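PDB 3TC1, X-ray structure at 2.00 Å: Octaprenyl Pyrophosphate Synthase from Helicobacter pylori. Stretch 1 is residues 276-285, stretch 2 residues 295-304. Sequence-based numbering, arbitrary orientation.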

ATOM      1  N   ALA B 276     -22.115  -9.868  20.432  1.00 14.76           N
ATOM      2  CA  ALA B 276     -21.031  -8.942  20.747  1.00 16.85           C
ATOM      3  C   ALA B 276     -20.685  -8.967  22.231  1.00 18.10           C
ATOM      4  O   ALA B 276     -19.514  -8.877  22.599  1.00 17.52           O
ATOM      5  N   GLN B 277     -21.706  -9.076  23.084  1.00 19.94           N
ATOM      6  CA  GLN B 277     -21.490  -9.110  24.530  1.00 20.77           C
ATOM      7  C   GLN B 277     -20.620 -10.296  24.942  1.00 20.16           C
ATOM      8  O   GLN B 277     -19.884 -10.218  25.926  1.00 20.05           O
ATOM      9  N   VAL B 278     -20.707 -11.395  24.200  1.00 18.63           N
ATOM     10  CA  VAL B 278     -19.886 -12.562  24.508  1.00 20.22           C
ATOM     11  C   VAL B 278     -18.425 -12.143  24.393  1.00 19.56           C
ATOM     12  O   VAL B 278     -17.617 -12.406  25.280  1.00 19.73           O
ATOM     13  N   TYR B 279     -18.094 -11.474  23.296  1.00 18.24           N
ATOM     14  CA  TYR B 279     -16.729 -11.011  23.083  1.00 17.94           C
ATOM     15  C   TYR B 279     -16.325  -9.954  24.100  1.00 17.90           C
ATOM     16  O   TYR B 279     -15.192  -9.940  24.572  1.00 19.86           O
ATOM     17  N   SER B 280     -17.251  -9.067  24.435  1.00 19.76           N
ATOM     18  CA  SER B 280     -16.970  -8.018  25.404  1.00 21.73           C
ATOM     19  C   SER B 280     -16.612  -8.650  26.746  1.00 22.71           C
ATOM     20  O   SER B 280     -15.685  -8.202  27.428  1.00 20.65           O
ATOM     21  N   LYS B 281     -17.355  -9.688  27.119  1.00 23.03           N
ATOM     22  CA  LYS B 281     -17.117 -10.396  28.373  1.00 24.92           C
ATOM     23  C   LYS B 281     -15.746 -11.060  28.338  1.00 24.32           C
ATOM     24  O   LYS B 281     -15.001 -11.007  29.317  1.00 21.89           O
ATOM     25  N   LYS B 282     -15.414 -11.678  27.208  1.00 25.77           N
ATOM     26  CA  LYS B 282     -14.118 -12.335  27.056  1.00 26.29           C
ATOM     27  C   LYS B 282     -12.991 -11.315  27.206  1.00 27.45           C
ATOM     28  O   LYS B 282     -11.976 -11.595  27.843  1.00 27.44           O
ATOM     29  N   ALA B 283     -13.175 -10.122  26.643  1.00 23.67           N
ATOM     30  CA  ALA B 283     -12.154  -9.082  26.745  1.00 24.19           C
ATOM     31  C   ALA B 283     -11.898  -8.730  28.213  1.00 25.43           C
ATOM     32  O   ALA B 283     -10.756  -8.732  28.680  1.00 25.16           O
ATOM     33  N   LEU B 284     -12.969  -8.425  28.935  1.00 30.15           N
ATOM     34  CA  LEU B 284     -12.866  -8.074  30.345  1.00 31.96           C
ATOM     35  C   LEU B 284     -12.239  -9.227  31.122  1.00 32.57           C
ATOM     36  O   LEU B 284     -11.443  -9.015  32.037  1.00 33.01           O
ATOM     37  N   GLU B 285     -12.607 -10.445  30.744  1.00 29.71           N
ATOM     38  CA  GLU B 285     -12.087 -11.650  31.380  1.00 32.75           C
ATOM     39  C   GLU B 285     -10.564 -11.692  31.258  1.00 32.10           C
ATOM     40  O   GLU B 285      -9.854 -11.893  32.244  1.00 30.98           O
ATOM     41  N   LEU B 295      -9.079   0.434  29.940  1.00 26.87           N
ATOM     42  CA  LEU B 295      -9.474  -0.653  29.047  1.00 26.56           C
ATOM     43  C   LEU B 295     -10.823  -1.245  29.409  1.00 28.01           C
ATOM     44  O   LEU B 295     -11.603  -1.627  28.526  1.00 26.67           O
ATOM     45  N   GLU B 296     -11.079  -1.346  30.711  1.00 30.75           N
ATOM     46  CA  GLU B 296     -12.334  -1.888  31.189  1.00 33.47           C
ATOM     47  C   GLU B 296     -13.417  -0.902  30.828  1.00 34.28           C
ATOM     48  O   GLU B 296     -14.491  -1.301  30.449  1.00 34.83           O
ATOM     49  N   LYS B 297     -13.097   0.384  30.880  1.00 38.45           N
ATOM     50  CA  LYS B 297     -14.038   1.446  30.533  1.00 40.34           C
ATOM     51  C   LYS B 297     -14.425   1.339  29.059  1.00 40.64           C
ATOM     52  O   LYS B 297     -15.606   1.366  28.712  1.00 40.47           O
ATOM     53  N   LEU B 298     -13.417   1.211  28.199  1.00 39.45           N
ATOM     54  CA  LEU B 298     -13.634   1.107  26.757  1.00 38.74           C
ATOM     55  C   LEU B 298     -14.328  -0.186  26.334  1.00 38.49           C
ATOM     56  O   LEU B 298     -15.141  -0.186  25.409  1.00 39.19           O
ATOM     57  N   ALA B 299     -13.999  -1.287  27.002  1.00 35.87           N
ATOM     58  CA  ALA B 299     -14.592  -2.578  26.677  1.00 37.24           C
ATOM     59  C   ALA B 299     -16.070  -2.636  27.050  1.00 39.46           C
ATOM     60  O   ALA B 299     -16.844  -3.381  26.443  1.00 39.14           O
ATOM     61  N   GLN B 300     -16.459  -1.854  28.052  1.00 48.47           N
ATOM     62  CA  GLN B 300     -17.849  -1.822  28.493  1.00 49.48           C
ATOM     63  C   GLN B 300     -18.645  -0.844  27.638  1.00 49.20           C
ATOM     64  O   GLN B 300     -19.782  -1.120  27.258  1.00 49.85           O
ATOM     65  N   ASP B 301     -18.030   0.293  27.332  1.00 34.94           N
ATOM     66  CA  ASP B 301     -18.669   1.342  26.545  1.00 36.29           C
ATOM     67  C   ASP B 301     -18.961   0.990  25.090  1.00 36.80           C
ATOM     68  O   ASP B 301     -19.886   1.539  24.493  1.00 36.80           O
ATOM     69  N   VAL B 302     -18.178   0.092  24.504  1.00 44.21           N
ATOM     70  CA  VAL B 302     -18.423  -0.277  23.115  1.00 45.45           C
ATOM     71  C   VAL B 302     -19.763  -0.991  22.968  1.00 45.48           C
ATOM     72  O   VAL B 302     -20.445  -0.853  21.954  1.00 45.68           O
ATOM     73  N   ILE B 303     -20.142  -1.744  23.994  1.00 40.56           N
ATOM     74  CA  ILE B 303     -21.391  -2.497  23.972  1.00 41.75           C
ATOM     75  C   ILE B 303     -22.665  -1.673  24.181  1.00 43.76           C
ATOM     76  O   ILE B 303     -23.756  -2.105  23.802  1.00 44.51           O
ATOM     77  N   SER B 304     -22.537  -0.488  24.767  1.00 54.81           N
ATOM     78  CA  SER B 304     -23.703   0.360  25.003  1.00 56.51           C
ATOM     79  C   SER B 304     -23.792   1.442  23.931  1.00 58.18           C
ATOM     80  O   SER B 304     -23.887   2.628  24.245  1.00 58.63           O
TER

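Antiparallel helices can lie close together where small residues face one another, with larger side chains closing the seam to each end. The pair formed by residues 276-285 and 295-301 of this octaprenyl pyrophosphate synthase is a compact example. The axes run at 173° and approach to 9.5 Å, and the two stretches, 276-285 and 295-304, together bury 359 Å², most of it through Ile 303, Leu 284 and the pair Ser 280 and Ala 299.

Ile 303, just beyond the 295-301 segment, covers the most. Its CA-to-CB bond points toward the first helix, and with chi1 and chi2 both m, it reaches across to that helix. CD1 of Ile 303 lies 3.6 Å from CB of Ala 276 and equally 3.6 Å from the backbone N of Gln 277, while CG1 of Ile 303 packs 3.5 Å from CB of Ser 280. The branch methyl is used as well: CG2 of Ile 303 sits 3.9 Å from CG of Gln 277, which is m, t at chi1 and chi2.

At the other end of the seam, Leu 284 starts sideways, but its m, t rotamer brings the tip nearer. CD2 of Leu 284 is 3.8 Å from CB of Ala 299 and 3.8 Å from CG of Glu 296. The CG methylene of Glu 296 thus packs against the leucine methyl.

Between these ends, Ser 280 and Ala 299 point toward each other's helices, their CA atoms 6.1 Å apart. Ser 280, in the t rotamer, donates from OG to the backbone O of Ala 299 at 2.9 Å, the sole hydrogen bond across the contact. A buried hydroxyl is thereby satisfied by a main-chain carbonyl. The outward faces behave differently: Val 278 and Lys 281 point away, as does Lys 297, whose NZ forms a salt bridge with OD2 of Asp 301 at 2.7 Å.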

ATOM      1  CB  ALA B 276     -21.413  -7.520  20.333  1.00 18.23           C
ATOM      2  CB  GLN B 277     -22.833  -9.156  25.273  1.00 27.46           C
ATOM      3  CG  GLN B 277     -23.690  -7.910  25.054  1.00 32.56           C
ATOM      4  CD  GLN B 277     -25.011  -7.947  25.811  1.00 36.85           C
ATOM      5  OE1 GLN B 277     -25.734  -8.941  25.773  1.00 38.96           O
ATOM      6  NE2 GLN B 277     -25.334  -6.853  26.491  1.00 39.29           N
ATOM      7  CB  VAL B 278     -20.146 -13.726  23.520  1.00 22.41           C
ATOM      8  CG1 VAL B 278     -19.139 -14.844  23.759  1.00 22.72           C
ATOM      9  CG2 VAL B 278     -21.564 -14.253  23.693  1.00 22.49           C
ATOM     10  CB  TYR B 279     -16.585 -10.452  21.670  1.00 18.27           C
ATOM     11  CG  TYR B 279     -16.637 -11.523  20.615  1.00 19.05           C
ATOM     12  CD1 TYR B 279     -15.619 -12.470  20.510  1.00 20.21           C
ATOM     13  CD2 TYR B 279     -17.705 -11.598  19.724  1.00 19.53           C
ATOM     14  CE1 TYR B 279     -15.662 -13.468  19.543  1.00 21.33           C
ATOM     15  CE2 TYR B 279     -17.761 -12.597  18.750  1.00 20.30           C
ATOM     16  CZ  TYR B 279     -16.733 -13.527  18.669  1.00 20.16           C
ATOM     17  OH  TYR B 279     -16.778 -14.521  17.721  1.00 21.37           O
ATOM     18  CB  SER B 280     -18.187  -7.104  25.564  1.00 31.75           C
ATOM     19  OG  SER B 280     -17.934  -6.091  26.524  1.00 37.03           O
ATOM     20  CB  LYS B 281     -18.201 -11.454  28.612  1.00 45.85           C
ATOM     21  CG  LYS B 281     -19.591 -10.884  28.853  1.00 51.54           C
ATOM     22  CD  LYS B 281     -20.590 -11.984  29.184  1.00 54.54           C
ATOM     23  CE  LYS B 281     -22.005 -11.434  29.331  1.00 55.19           C
ATOM     24  NZ  LYS B 281     -22.126 -10.462  30.449  1.00 58.35           N
ATOM     25  CB  LYS B 282     -14.032 -13.045  25.696  1.00 26.08           C
ATOM     26  CG  LYS B 282     -14.915 -14.289  25.601  1.00 28.32           C
ATOM     27  CD  LYS B 282     -14.939 -14.905  24.198  1.00 29.38           C
ATOM     28  CE  LYS B 282     -13.606 -15.554  23.821  1.00 30.96           C
ATOM     29  NZ  LYS B 282     -13.633 -16.119  22.435  1.00 29.16           N
ATOM     30  CB  ALA B 283     -12.594  -7.836  25.981  1.00 20.06           C
ATOM     31  CB  LEU B 284     -14.255  -7.750  30.899  1.00 32.96           C
ATOM     32  CG  LEU B 284     -14.908  -6.495  30.311  1.00 34.93           C
ATOM     33  CD1 LEU B 284     -16.371  -6.423  30.710  1.00 35.66           C
ATOM     34  CD2 LEU B 284     -14.156  -5.264  30.797  1.00 35.89           C
ATOM     35  CB  GLU B 285     -12.691 -12.888  30.708  1.00 77.28           C
ATOM     36  CG  GLU B 285     -12.289 -14.211  31.334  1.00 83.87           C
ATOM     37  CD  GLU B 285     -12.899 -14.416  32.706  1.00 87.62           C
ATOM     38  OE1 GLU B 285     -12.625 -13.602  33.612  1.00 90.66           O
ATOM     39  OE2 GLU B 285     -13.657 -15.394  32.879  1.00 91.16           O
ATOM     40  CB  LEU B 295      -8.431  -1.768  29.054  1.00 22.59           C
ATOM     41  CG  LEU B 295      -7.072  -1.440  28.436  1.00 22.04           C
ATOM     42  CD1 LEU B 295      -6.263  -2.725  28.325  1.00 24.31           C
ATOM     43  CD2 LEU B 295      -7.256  -0.808  27.061  1.00 21.54           C
ATOM     44  CB  GLU B 296     -12.261  -2.185  32.702  1.00 47.03           C
ATOM     45  CG  GLU B 296     -11.529  -3.513  32.983  1.00 50.15           C
ATOM     46  CD  GLU B 296     -11.171  -3.739  34.444  1.00 53.69           C
ATOM     47  OE1 GLU B 296     -11.920  -3.243  35.303  1.00 55.19           O
ATOM     48  OE2 GLU B 296     -10.154  -4.422  34.731  1.00 54.07           O
ATOM     49  CB  LYS B 297     -13.391   2.810  30.805  1.00 47.52           C
ATOM     50  CG  LYS B 297     -14.216   4.034  30.449  1.00 49.21           C
ATOM     51  CD  LYS B 297     -15.415   4.216  31.367  1.00 51.28           C
ATOM     52  CE  LYS B 297     -15.953   5.647  31.307  1.00 52.52           C
ATOM     53  NZ  LYS B 297     -16.284   6.068  29.919  1.00 52.88           N
ATOM     54  CB  LEU B 298     -12.297   1.227  26.016  1.00 36.81           C
ATOM     55  CG  LEU B 298     -11.559   2.561  26.156  1.00 36.80           C
ATOM     56  CD1 LEU B 298     -10.138   2.432  25.631  1.00 37.45           C
ATOM     57  CD2 LEU B 298     -12.322   3.641  25.409  1.00 37.88           C
ATOM     58  CB  ALA B 299     -13.830  -3.692  27.382  1.00 21.54           C
ATOM     59  CB  GLN B 300     -17.930  -1.395  29.963  1.00 50.83           C
ATOM     60  CG  GLN B 300     -17.127  -2.271  30.908  1.00 51.50           C
ATOM     61  CD  GLN B 300     -17.042  -1.699  32.312  1.00 51.84           C
ATOM     62  OE1 GLN B 300     -16.740  -0.520  32.499  1.00 51.23           O
ATOM     63  NE2 GLN B 300     -17.295  -2.539  33.311  1.00 52.06           N
ATOM     64  CB  ASP B 301     -17.822   2.612  26.597  1.00 46.67           C
ATOM     65  CG  ASP B 301     -17.768   3.214  27.984  1.00 49.04           C
ATOM     66  OD1 ASP B 301     -18.277   2.570  28.929  1.00 49.00           O
ATOM     67  OD2 ASP B 301     -17.216   4.325  28.129  1.00 49.70           O
ATOM     68  CB  VAL B 302     -17.313  -1.197  22.557  1.00 42.34           C
ATOM     69  CG1 VAL B 302     -16.975  -2.281  23.566  1.00 43.37           C
ATOM     70  CG2 VAL B 302     -17.777  -1.832  21.246  1.00 43.40           C
ATOM     71  CB  ILE B 303     -21.345  -3.649  25.006  1.00 41.04           C
ATOM     72  CG1 ILE B 303     -20.501  -4.798  24.452  1.00 40.43           C
ATOM     73  CG2 ILE B 303     -22.759  -4.139  25.328  1.00 40.68           C
ATOM     74  CD1 ILE B 303     -21.127  -5.480  23.244  1.00 38.57           C
ATOM     75  CB  SER B 304     -23.606   1.022  26.378  1.00 49.52           C
ATOM     76  OG  SER B 304     -23.020   0.151  27.330  1.00 50.05           O
TER